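Long-range contacts in GH3 beta-N-acetylglucosaminidase (Paenibacillaceae, PDB 6K5J), which hydrolyses, as a family 3 glycoside hydrolase, terminal beta-linked N-acetylglucosamine residues from its substrates: residues G18-A23 / D41-G45; V169-Q173 / R222-A226; V281-V286 / A307-L312; E55-A60 / L350-L356; G95-V99 / I120-E124. All blocks are in the same frame, centred on the assembly; numbering follows the deposited sequence.

How the contacts relate
The five contacts illustrate how a TIM-barrel glycosidase is tied together by contacts both local and distant along the chain, and they form two touching groups. Contacts 1 and 3, centres 12 Å apart, share a core in which Leu309 and Leu312 of contact 3 pack on Val21 of contact 1. Contact 5 links the other two: Ile121 meets Phe172 of contact 2 (centres 17 Å apart), and Gly95 O accepts a probable hydrogen bond from Leu356 N of contact 4 (centres 13 Å apart). Contacts 2, 3 and 5 fall within the chain spanned by contact 4. A bound N-acetylglucosamine lies about 8 Å from the side chain of Met22, but about 12 to 14 Å from those of Val281, Ile121 and Val224.

Contact 1. Residues G18-A23 / D41-G45; sequences GQLVMA and DHVGG
A parallel beta bridge pairs Met22 with Gly45 (CA-CA 4.2 Å) where a beta-alpha-beta unit of the TIM barrel closes. Gly18 is helical, Leu20 turns, and 21-23 are extended; His42, with positive phi, leads into Val43-Gly45. Ala23 N donates to Gly45 O (3.1 Å), while Val21 O accepts from Gly44 N (3.2 Å) and, weakly, from Gly45 N (3.3 Å). Gly18 O is taken by Val21 N (3.1 Å). Gln19, chi1 and chi2 both m, swings its amide back: NE2 gives protons to two waters, each 2.8 Å away, which lie 3.1 Å from Val43 O and 2.7 Å from His42 O, and OE1 binds Lys337. Glycines allow this closeness, since a CB on Gly18 would lie 2.3 Å from His42 O and one on Gly44 2.4 Å from Gln19 O. Asp41 forms a salt bridge with Lys306. Strand 21-23 thus runs between strands 45-47 and 296-298, with helices 32-39, 302-317 and 323-339 packed against this region.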
# COMPACT_ATOMS: atom_id res chain seq x y z
N GLY A 18 6.80 -10.45 -24.38
CA GLY A 18 7.11 -10.82 -23.01
C GLY A 18 7.50 -9.64 -22.14
O GLY A 18 7.19 -9.61 -20.94
N GLN A 19 8.18 -8.64 -22.72
CA GLN A 19 8.56 -7.45 -21.97
C GLN A 19 7.35 -6.75 -21.36
O GLN A 19 7.47 -6.06 -20.34
CB GLN A 19 9.32 -6.46 -22.86
CG GLN A 19 10.78 -6.81 -23.06
CD GLN A 19 11.54 -6.87 -21.75
OE1 GLN A 19 11.74 -5.85 -21.08
NE2 GLN A 19 11.97 -8.07 -21.38
N LEU A 20 6.18 -6.90 -21.98
CA LEU A 20 4.96 -6.21 -21.56
C LEU A 20 4.26 -6.87 -20.37
O LEU A 20 3.20 -6.39 -19.97
CB LEU A 20 3.99 -6.12 -22.72
CG LEU A 20 4.57 -5.66 -24.06
CD1 LEU A 20 3.48 -5.57 -25.10
CD2 LEU A 20 5.26 -4.32 -23.89
N VAL A 21 4.81 -7.94 -19.80
CA VAL A 21 4.12 -8.68 -18.75
C VAL A 21 4.99 -8.73 -17.50
O VAL A 21 6.19 -9.00 -17.58
CB VAL A 21 3.74 -10.09 -19.22
CG1 VAL A 21 3.12 -10.89 -18.07
CG2 VAL A 21 2.79 -9.99 -20.41
N MET A 22 4.38 -8.46 -16.35
CA MET A 22 5.00 -8.69 -15.05
C MET A 22 4.19 -9.76 -14.33
O MET A 22 2.96 -9.65 -14.23
CB MET A 22 5.05 -7.41 -14.21
CG MET A 22 5.60 -7.64 -12.80
SD MET A 22 5.84 -6.08 -11.93
CE MET A 22 7.50 -5.61 -12.47
N ALA A 23 4.88 -10.79 -13.83
CA ALA A 23 4.21 -11.96 -13.27
C ALA A 23 4.73 -12.25 -11.88
O ALA A 23 5.88 -11.95 -11.55
CB ALA A 23 4.41 -13.21 -14.15
N ASP A 41 8.86 -17.60 -21.84
CA ASP A 41 7.92 -16.54 -22.16
C ASP A 41 8.56 -15.16 -22.16
O ASP A 41 7.90 -14.20 -22.54
CB ASP A 41 6.74 -16.58 -21.19
CG ASP A 41 6.01 -17.92 -21.22
OD1 ASP A 41 5.69 -18.39 -22.33
OD2 ASP A 41 5.78 -18.51 -20.14
N HIS A 42 9.82 -15.05 -21.75
CA HIS A 42 10.58 -13.81 -21.87
C HIS A 42 9.94 -12.66 -21.09
O HIS A 42 9.95 -11.51 -21.52
CB HIS A 42 10.77 -13.40 -23.34
CG HIS A 42 11.21 -14.52 -24.24
ND1 HIS A 42 12.49 -15.03 -24.22
CD2 HIS A 42 10.54 -15.22 -25.19
CE1 HIS A 42 12.59 -16.00 -25.11
NE2 HIS A 42 11.43 -16.13 -25.72
N VAL A 43 9.36 -12.98 -19.92
CA VAL A 43 8.67 -11.94 -19.16
C VAL A 43 9.62 -10.80 -18.82
O VAL A 43 10.83 -10.99 -18.62
CB VAL A 43 8.00 -12.46 -17.87
CG1 VAL A 43 6.83 -13.39 -18.20
CG2 VAL A 43 9.05 -13.12 -16.95
N GLY A 44 9.07 -9.60 -18.73
CA GLY A 44 9.87 -8.41 -18.47
C GLY A 44 10.05 -8.13 -17.00
O GLY A 44 10.99 -7.43 -16.60
N GLY A 45 9.16 -8.68 -16.17
CA GLY A 45 9.16 -8.32 -14.76
C GLY A 45 8.61 -9.43 -13.88
O GLY A 45 7.87 -10.30 -14.33
O HOH W 1 13.07 -8.92 -18.94
O HOH W 2 11.53 -10.13 -23.15

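Contact 2. Residues V169-Q173 / R222-A226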
# COMPACT_ATOMS: atom_id res chain seq x y z
N VAL A 169 8.20 9.73 -3.94
CA VAL A 169 8.76 9.34 -5.23
C VAL A 169 10.26 9.59 -5.26
O VAL A 169 11.05 8.72 -5.67
CB VAL A 169 8.07 10.11 -6.38
CG1 VAL A 169 8.84 9.90 -7.69
CG2 VAL A 169 6.63 9.63 -6.53
N ARG A 170 10.68 10.79 -4.83
CA ARG A 170 12.10 11.12 -4.85
C ARG A 170 12.91 10.22 -3.91
O ARG A 170 14.02 9.80 -4.25
CB ARG A 170 12.30 12.59 -4.48
CG ARG A 170 13.72 13.11 -4.73
CD ARG A 170 13.77 14.64 -4.62
NE ARG A 170 13.58 15.09 -3.25
CZ ARG A 170 14.56 15.19 -2.35
NH1 ARG A 170 15.80 14.86 -2.69
NH2 ARG A 170 14.30 15.61 -1.12
N GLY A 171 12.38 9.92 -2.72
CA GLY A 171 13.09 9.03 -1.81
C GLY A 171 13.26 7.63 -2.37
O GLY A 171 14.33 7.02 -2.23
N PHE A 172 12.21 7.08 -3.01
CA PHE A 172 12.34 5.78 -3.67
C PHE A 172 13.38 5.84 -4.78
O PHE A 172 14.28 5.00 -4.85
CB PHE A 172 11.00 5.32 -4.25
CG PHE A 172 9.97 4.92 -3.22
CD1 PHE A 172 10.30 4.10 -2.15
CD2 PHE A 172 8.65 5.34 -3.35
CE1 PHE A 172 9.34 3.72 -1.23
CE2 PHE A 172 7.68 4.99 -2.42
CZ PHE A 172 8.03 4.18 -1.35
N GLN A 173 13.27 6.83 -5.67
CA GLN A 173 14.12 6.83 -6.86
C GLN A 173 15.56 7.23 -6.53
O GLN A 173 16.49 6.73 -7.17
CB GLN A 173 13.50 7.71 -7.95
CG GLN A 173 12.24 7.02 -8.51
CD GLN A 173 11.44 7.82 -9.51
OE1 GLN A 173 10.44 7.31 -10.03
NE2 GLN A 173 11.85 9.05 -9.80
N ARG A 222 7.75 16.38 -11.90
CA ARG A 222 9.05 16.25 -11.26
C ARG A 222 9.83 15.02 -11.73
O ARG A 222 11.03 14.93 -11.46
CB ARG A 222 8.90 16.22 -9.74
CG ARG A 222 8.59 17.59 -9.17
CD ARG A 222 7.94 17.50 -7.80
NE ARG A 222 7.64 18.83 -7.26
CZ ARG A 222 6.61 19.58 -7.64
NH1 ARG A 222 5.75 19.14 -8.55
NH2 ARG A 222 6.42 20.78 -7.09
N GLY A 223 9.18 14.10 -12.43
CA GLY A 223 9.87 12.92 -12.91
C GLY A 223 9.51 11.68 -12.10
O GLY A 223 10.01 11.51 -10.99
N VAL A 224 8.63 10.83 -12.64
CA VAL A 224 8.25 9.59 -11.96
C VAL A 224 8.41 8.43 -12.93
O VAL A 224 8.02 8.52 -14.10
CB VAL A 224 6.81 9.66 -11.39
CG1 VAL A 224 5.78 9.87 -12.50
CG2 VAL A 224 6.49 8.40 -10.56
N ASP A 225 8.99 7.33 -12.44
CA ASP A 225 9.37 6.23 -13.32
C ASP A 225 8.16 5.50 -13.89
O ASP A 225 8.23 5.00 -15.02
CB ASP A 225 10.26 5.23 -12.57
CG ASP A 225 11.69 5.71 -12.43
OD1 ASP A 225 12.05 6.72 -13.08
OD2 ASP A 225 12.44 5.08 -11.67
N ALA A 226 7.07 5.40 -13.13
CA ALA A 226 5.93 4.61 -13.59
C ALA A 226 4.65 5.15 -12.95
O ALA A 226 4.68 5.81 -11.91
CB ALA A 226 6.12 3.11 -13.28
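Gln173 lays its extended side chain (chi1 m, chi2 t) across the backbone of Val224, with OE1 3.7 Å from Val224 CA. Its amide brackets that residue: NE2 donates to Gly223 O (3.3 Å), and OE1 accepts from Asp225 N (2.8 Å). A primary amide carries a donor and an acceptor side by side, so one side chain can satisfy the two peptide groups flanking a single residue, much as a neighbouring strand would. OE1 also receives a weak hydrogen bond from Ala179 N. The Asp225 carboxylate comes close to OE1 but, both being acceptors, does not bond to it; it is held instead by salt bridges to Arg339 and Arg340. One helical turn before Gln173, Val169 supplies the apolar half, its CG1 lying 4.0 Å from Val224 CG2 and 3.9 Å from Gly223 O. Gly223 leaves the preceding helix with positive phi, at angles where a CB would collide with the carbonyl oxygen before it. In the barrel, helix 158-174 leads into strand 178-184 and helix 213-222 into strand 226-229. These two strands are parallel neighbours, and both Val169 and Val224 rest on Val181 of strand 178-184.

Contact 3. Residues V281-V286 / A307-L312; sequences VGEGAV and AALDAL
Two outer helices of the TIM barrel pack here by ridges into grooves, at the close range that small residues permit. Segments 281-286 and 307-312 are regular alpha helix; their axes approach to 7.6 Å at a signed crossing angle of -50°, close to the value expected when ridges of residues four apart interlock. Gly282 lies opposite Ala308 (CA-CA 4.2 Å), and one turn on Val286 lies opposite Leu312 (CA-CA 5.5 Å). At the tight end there is almost no side chain: Gly282 O is 3.3 Å from Ala311 CB, and an ideal CB on Gly282 would be only 3.4 Å from that methyl. Ala285 points its CB at the other helix, 3.8 Å from Ala308 CB and 4.2 Å from Leu312 CG. Val281, chi1 t, brings CG1 within 4.3 Å of Ala308 CB. Leu312, chi1 m and chi2 t, bends its end inward, so that CD2 lies 4.0 Å from Val286 CA and 3.7 Å from Ala285 O. Leu309 has the same rotamer but faces away, onto Val21 of strand 21-23, while Ala285 and Leu312 also rest on Ile296 of strand 296-298 beneath. No hydrogen bond crosses the interface. Val286, chi1 t, turns CG2 to 3.8 Å from Ala311 CB and 3.4 Å from Ala311 O.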
# COMPACT_ATOMS: atom_id res chain seq x y z
N VAL A 281 -8.93 -11.82 -18.46
CA VAL A 281 -7.52 -11.46 -18.31
C VAL A 281 -6.84 -11.32 -19.68
O VAL A 281 -6.14 -10.34 -19.94
CB VAL A 281 -6.78 -12.47 -17.42
CG1 VAL A 281 -5.27 -12.21 -17.44
CG2 VAL A 281 -7.32 -12.41 -15.97
N GLY A 282 -7.04 -12.30 -20.56
CA GLY A 282 -6.38 -12.25 -21.86
C GLY A 282 -6.83 -11.06 -22.69
O GLY A 282 -6.01 -10.30 -23.21
N GLU A 283 -8.15 -10.88 -22.80
CA GLU A 283 -8.67 -9.75 -23.55
C GLU A 283 -8.47 -8.44 -22.80
O GLU A 283 -8.32 -7.38 -23.43
CB GLU A 283 -10.15 -10.00 -23.89
CG GLU A 283 -10.84 -8.91 -24.69
CD GLU A 283 -10.29 -8.73 -26.11
OE1 GLU A 283 -10.34 -7.58 -26.60
OE2 GLU A 283 -9.83 -9.71 -26.74
N GLY A 284 -8.46 -8.47 -21.47
CA GLY A 284 -8.08 -7.28 -20.73
C GLY A 284 -6.65 -6.86 -21.02
O GLY A 284 -6.35 -5.67 -21.16
N ALA A 285 -5.74 -7.84 -21.12
CA ALA A 285 -4.35 -7.54 -21.47
C ALA A 285 -4.28 -6.81 -22.81
O ALA A 285 -3.61 -5.77 -22.93
CB ALA A 285 -3.54 -8.83 -21.52
N VAL A 286 -4.94 -7.36 -23.83
CA VAL A 286 -4.95 -6.74 -25.15
C VAL A 286 -5.54 -5.34 -25.08
O VAL A 286 -4.99 -4.38 -25.62
CB VAL A 286 -5.71 -7.63 -26.15
CG1 VAL A 286 -5.85 -6.93 -27.51
CG2 VAL A 286 -5.02 -8.96 -26.30
N ALA A 307 -2.30 -16.77 -20.36
CA ALA A 307 -3.40 -16.29 -21.19
C ALA A 307 -3.14 -14.87 -21.69
O ALA A 307 -3.39 -14.57 -22.86
CB ALA A 307 -4.72 -16.36 -20.43
N ALA A 308 -2.64 -14.00 -20.81
CA ALA A 308 -2.29 -12.64 -21.23
C ALA A 308 -1.19 -12.65 -22.28
O ALA A 308 -1.28 -11.95 -23.30
CB ALA A 308 -1.85 -11.82 -20.01
N LEU A 309 -0.14 -13.42 -22.05
CA LEU A 309 0.97 -13.50 -23.00
C LEU A 309 0.49 -14.01 -24.36
O LEU A 309 0.86 -13.46 -25.40
CB LEU A 309 2.07 -14.41 -22.44
CG LEU A 309 3.00 -13.86 -21.36
CD1 LEU A 309 3.60 -15.00 -20.52
CD2 LEU A 309 4.09 -13.00 -21.97
N ASP A 310 -0.32 -15.07 -24.35
CA ASP A 310 -0.87 -15.63 -25.59
C ASP A 310 -1.78 -14.64 -26.29
O ASP A 310 -1.74 -14.50 -27.51
CB ASP A 310 -1.65 -16.92 -25.29
CG ASP A 310 -0.74 -18.13 -25.05
OD1 ASP A 310 0.43 -18.10 -25.47
OD2 ASP A 310 -1.21 -19.10 -24.43
N ALA A 311 -2.64 -13.95 -25.53
CA ALA A 311 -3.56 -12.99 -26.14
C ALA A 311 -2.81 -11.82 -26.76
O ALA A 311 -3.19 -11.33 -27.83
CB ALA A 311 -4.57 -12.52 -25.10
N LEU A 312 -1.76 -11.34 -26.09
CA LEU A 312 -0.99 -10.22 -26.63
C LEU A 312 -0.28 -10.61 -27.92
O LEU A 312 -0.30 -9.87 -28.91
CB LEU A 312 0.03 -9.72 -25.61
CG LEU A 312 -0.56 -8.91 -24.45
CD1 LEU A 312 0.49 -8.70 -23.35
CD2 LEU A 312 -1.09 -7.57 -24.95

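Contact 4. Residues E55-A60 / L350-L356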
# COMPACT_ATOMS: atom_id res chain seq x y z
N GLU A 55 13.27 -13.73 4.62
CA GLU A 55 14.23 -12.89 5.34
C GLU A 55 15.15 -12.23 4.32
O GLU A 55 15.24 -12.70 3.18
CB GLU A 55 15.04 -13.72 6.36
CG GLU A 55 15.98 -14.73 5.70
CD GLU A 55 16.89 -15.42 6.70
OE1 GLU A 55 17.49 -14.73 7.55
OE2 GLU A 55 17.00 -16.65 6.65
N PRO A 56 15.84 -11.15 4.70
CA PRO A 56 16.67 -10.41 3.73
C PRO A 56 17.66 -11.25 2.93
O PRO A 56 17.76 -11.07 1.71
CB PRO A 56 17.38 -9.38 4.61
CG PRO A 56 16.37 -9.08 5.69
CD PRO A 56 15.66 -10.39 5.96
N ALA A 57 18.42 -12.13 3.59
CA ALA A 57 19.41 -12.92 2.86
C ALA A 57 18.75 -13.77 1.79
O ALA A 57 19.27 -13.89 0.67
CB ALA A 57 20.21 -13.80 3.82
N GLN A 58 17.60 -14.35 2.10
CA GLN A 58 16.88 -15.19 1.15
C GLN A 58 16.32 -14.36 -0.01
O GLN A 58 16.36 -14.81 -1.17
CB GLN A 58 15.77 -15.96 1.88
CG GLN A 58 14.72 -16.60 0.96
CD GLN A 58 13.56 -15.65 0.67
OE1 GLN A 58 13.16 -14.88 1.53
NE2 GLN A 58 13.03 -15.71 -0.54
N VAL A 59 15.81 -13.16 0.27
CA VAL A 59 15.24 -12.33 -0.80
C VAL A 59 16.34 -11.87 -1.75
O VAL A 59 16.19 -11.94 -2.97
CB VAL A 59 14.47 -11.13 -0.21
CG1 VAL A 59 13.87 -10.27 -1.34
CG2 VAL A 59 13.36 -11.60 0.74
N ALA A 60 17.44 -11.37 -1.19
CA ALA A 60 18.57 -10.96 -2.02
C ALA A 60 19.06 -12.11 -2.89
O ALA A 60 19.35 -11.93 -4.08
CB ALA A 60 19.70 -10.42 -1.14
N LEU A 350 24.57 -10.32 2.82
CA LEU A 350 23.51 -10.82 3.69
C LEU A 350 23.60 -12.33 3.78
O LEU A 350 23.57 -13.02 2.76
CB LEU A 350 22.13 -10.41 3.16
CG LEU A 350 21.93 -8.90 3.06
CD1 LEU A 350 20.60 -8.57 2.40
CD2 LEU A 350 21.99 -8.30 4.45
N SER A 351 23.70 -12.84 5.01
CA SER A 351 23.62 -14.26 5.31
C SER A 351 22.40 -14.50 6.18
O SER A 351 21.90 -13.58 6.84
CB SER A 351 24.87 -14.77 6.04
OG SER A 351 26.04 -14.46 5.31
N SER A 352 21.91 -15.74 6.17
CA SER A 352 20.74 -16.09 6.96
C SER A 352 20.91 -15.61 8.40
O SER A 352 21.97 -15.78 9.00
CB SER A 352 20.51 -17.60 6.91
OG SER A 352 19.30 -17.93 7.59
N GLY A 353 19.86 -14.99 8.93
CA GLY A 353 19.91 -14.36 10.22
C GLY A 353 20.24 -12.88 10.20
O GLY A 353 20.05 -12.21 11.22
N ASP A 354 20.75 -12.35 9.09
CA ASP A 354 21.10 -10.94 9.03
C ASP A 354 19.85 -10.06 8.98
O ASP A 354 18.80 -10.46 8.46
CB ASP A 354 21.96 -10.65 7.80
CG ASP A 354 23.42 -11.04 7.99
OD1 ASP A 354 23.79 -11.45 9.11
OD2 ASP A 354 24.18 -10.95 7.01
N THR A 355 19.99 -8.84 9.50
CA THR A 355 18.92 -7.85 9.46
C THR A 355 19.44 -6.55 8.87
O THR A 355 20.63 -6.23 8.98
CB THR A 355 18.35 -7.58 10.86
OG1 THR A 355 17.27 -6.65 10.75
CG2 THR A 355 19.42 -6.99 11.77
N LEU A 356 18.53 -5.81 8.23
CA LEU A 356 18.86 -4.47 7.76
C LEU A 356 18.49 -3.39 8.76
O LEU A 356 18.79 -2.22 8.53
CB LEU A 356 18.15 -4.18 6.42
CG LEU A 356 18.48 -5.13 5.26
CD1 LEU A 356 17.74 -4.68 3.99
CD2 LEU A 356 19.99 -5.19 5.03
O HOH W 3 18.47 -12.29 6.47
O HOH W 4 22.01 -13.37 0.26
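Leu350 is the apolar centre where a type II beta turn, Ser351 to Asp354, docks on the first turn of helix 56-72. Its CD1 sits between Pro56 and Ala60, 4.0 Å from Pro56 CB and 4.1 Å from Ala60 CB, while its CB is 4.0 Å from Ala57 CB. Leu356 adds a looser touch, CG to Pro56 CB at 4.4 Å. The small Ala57 lets the turn come close, its CB being 3.3 Å from Ser351 C. Outward, the turn is closed by Asp354 N to Ser351 O (2.8 Å) and by the Asp354 carboxylate, whose OD2 accepts from Ser351 N (2.8 Å); Gly353, at positive phi, occupies its third position. At the polar edge the N-cap residue Glu55 reaches over the turn with both oxygens: OE1 accepts from Gly353 N and OE2 from Ser352 OG, each at 2.8 Å. The helix start is braced by Glu55 N donating to Gln58 OE1 (3.3 Å). This surface contact pins the segment connecting helix 323-339 to helix 359-372 against a barrel helix far earlier in the chain. Water completes the seam: one molecule joins Glu55 OE1 (2.8 Å), Ala57 N (2.9 Å) and Asp354 O (2.7 Å), and another donates to Ala57 O at 2.8 Å and to Leu350 O at 3.0 Å.

Contact 5. Residues G95-V99 / I120-E124; sequences GVTVV and IIGSE
The carboxylate of Glu124 grips Thr97 at two points: OE1 accepts from Thr97 N (2.9 Å, angle 154°) and OE2 from Thr97 OG1 (2.6 Å). With chi1 m, Thr97 holds its hydroxyl beside its own backbone NH, so one carboxylate can accept from both. Glu124 reaches them with chi1 m, chi2 t and chi3 near -17°. A water donates to Thr97 O (2.7 Å) and to Glu124 OE1 (2.6 Å), so the peptide oxygen of the threonine is drawn in as well. The charge has a second partner, since OE2 forms a salt bridge with Lys361 of helix 359-372. Around this centre, residues 96-99 run extended, while 120-124 are regular helix. The nearest CA pairs are Val96 with Glu124 (6.9 Å) and Val99 with Ile121 (7.1 Å). Val96 and Thr97 point toward the helix, Val98 away, and Val99 toward it again. Val96 CB lies 3.3 Å from Glu124 OE1. One helical turn before Glu124, Ile120 (chi1 m, chi2 t) sets CG2 3.8 Å from Thr97 CB and 3.7 Å from Val99 CG2. The same Val99 CG2 is 3.8 Å from Ile121 CG1. A buried helix carboxylate thus anchors the long loop that follows strand 79-81 to helix 111-127, next to helix 359-372, within the TIM-barrel region typical of family 3 glycoside hydrolases.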
# COMPACT_ATOMS: atom_id res chain seq x y z
N GLY A 95 13.43 -8.49 9.39
CA GLY A 95 14.76 -8.06 9.00
C GLY A 95 14.83 -6.74 8.27
O GLY A 95 15.91 -6.39 7.77
N VAL A 96 13.73 -6.00 8.17
CA VAL A 96 13.72 -4.68 7.56
C VAL A 96 13.00 -3.72 8.49
O VAL A 96 12.30 -4.13 9.43
CB VAL A 96 13.05 -4.68 6.16
CG1 VAL A 96 13.74 -5.70 5.25
CG2 VAL A 96 11.57 -4.98 6.27
N THR A 97 13.20 -2.43 8.24
CA THR A 97 12.54 -1.39 9.03
C THR A 97 11.06 -1.35 8.69
O THR A 97 10.69 -1.29 7.52
CB THR A 97 13.16 -0.03 8.73
OG1 THR A 97 14.58 -0.11 8.89
CG2 THR A 97 12.62 1.05 9.66
N VAL A 98 10.21 -1.34 9.72
CA VAL A 98 8.78 -1.10 9.51
C VAL A 98 8.59 0.41 9.51
O VAL A 98 8.79 1.08 10.52
CB VAL A 98 7.93 -1.79 10.59
CG1 VAL A 98 6.45 -1.52 10.35
CG2 VAL A 98 8.19 -3.29 10.56
N VAL A 99 8.24 0.95 8.35
CA VAL A 99 8.22 2.39 8.12
C VAL A 99 6.77 2.86 8.27
O VAL A 99 5.86 2.13 7.86
CB VAL A 99 8.81 2.69 6.73
CG1 VAL A 99 8.48 4.07 6.27
CG2 VAL A 99 10.33 2.45 6.75
N ILE A 120 14.24 5.06 3.24
CA ILE A 120 14.55 3.85 3.99
C ILE A 120 13.97 2.63 3.29
O ILE A 120 14.66 1.63 3.08
CB ILE A 120 14.02 3.95 5.43
CG1 ILE A 120 14.87 4.92 6.26
CG2 ILE A 120 14.01 2.57 6.08
CD1 ILE A 120 14.22 5.24 7.61
N ILE A 121 12.68 2.69 2.93
CA ILE A 121 12.07 1.56 2.20
C ILE A 121 12.88 1.24 0.95
O ILE A 121 13.20 0.08 0.67
CB ILE A 121 10.61 1.87 1.84
CG1 ILE A 121 9.71 1.84 3.08
CG2 ILE A 121 10.10 0.84 0.80
CD1 ILE A 121 8.29 2.44 2.82
N GLY A 122 13.20 2.27 0.16
CA GLY A 122 13.85 2.03 -1.11
C GLY A 122 15.28 1.53 -0.96
O GLY A 122 15.74 0.70 -1.74
N SER A 123 16.00 2.05 0.04
CA SER A 123 17.36 1.58 0.30
C SER A 123 17.36 0.11 0.66
O SER A 123 18.21 -0.65 0.19
CB SER A 123 17.98 2.38 1.45
OG SER A 123 18.33 3.68 1.01
N GLU A 124 16.43 -0.29 1.51
CA GLU A 124 16.37 -1.68 1.92
C GLU A 124 15.89 -2.57 0.78
O GLU A 124 16.43 -3.67 0.58
CB GLU A 124 15.50 -1.80 3.17
CG GLU A 124 16.06 -0.93 4.32
CD GLU A 124 15.35 -1.10 5.66
OE1 GLU A 124 14.23 -1.64 5.68
OE2 GLU A 124 15.91 -0.67 6.70
O HOH W 5 11.78 -0.94 5.06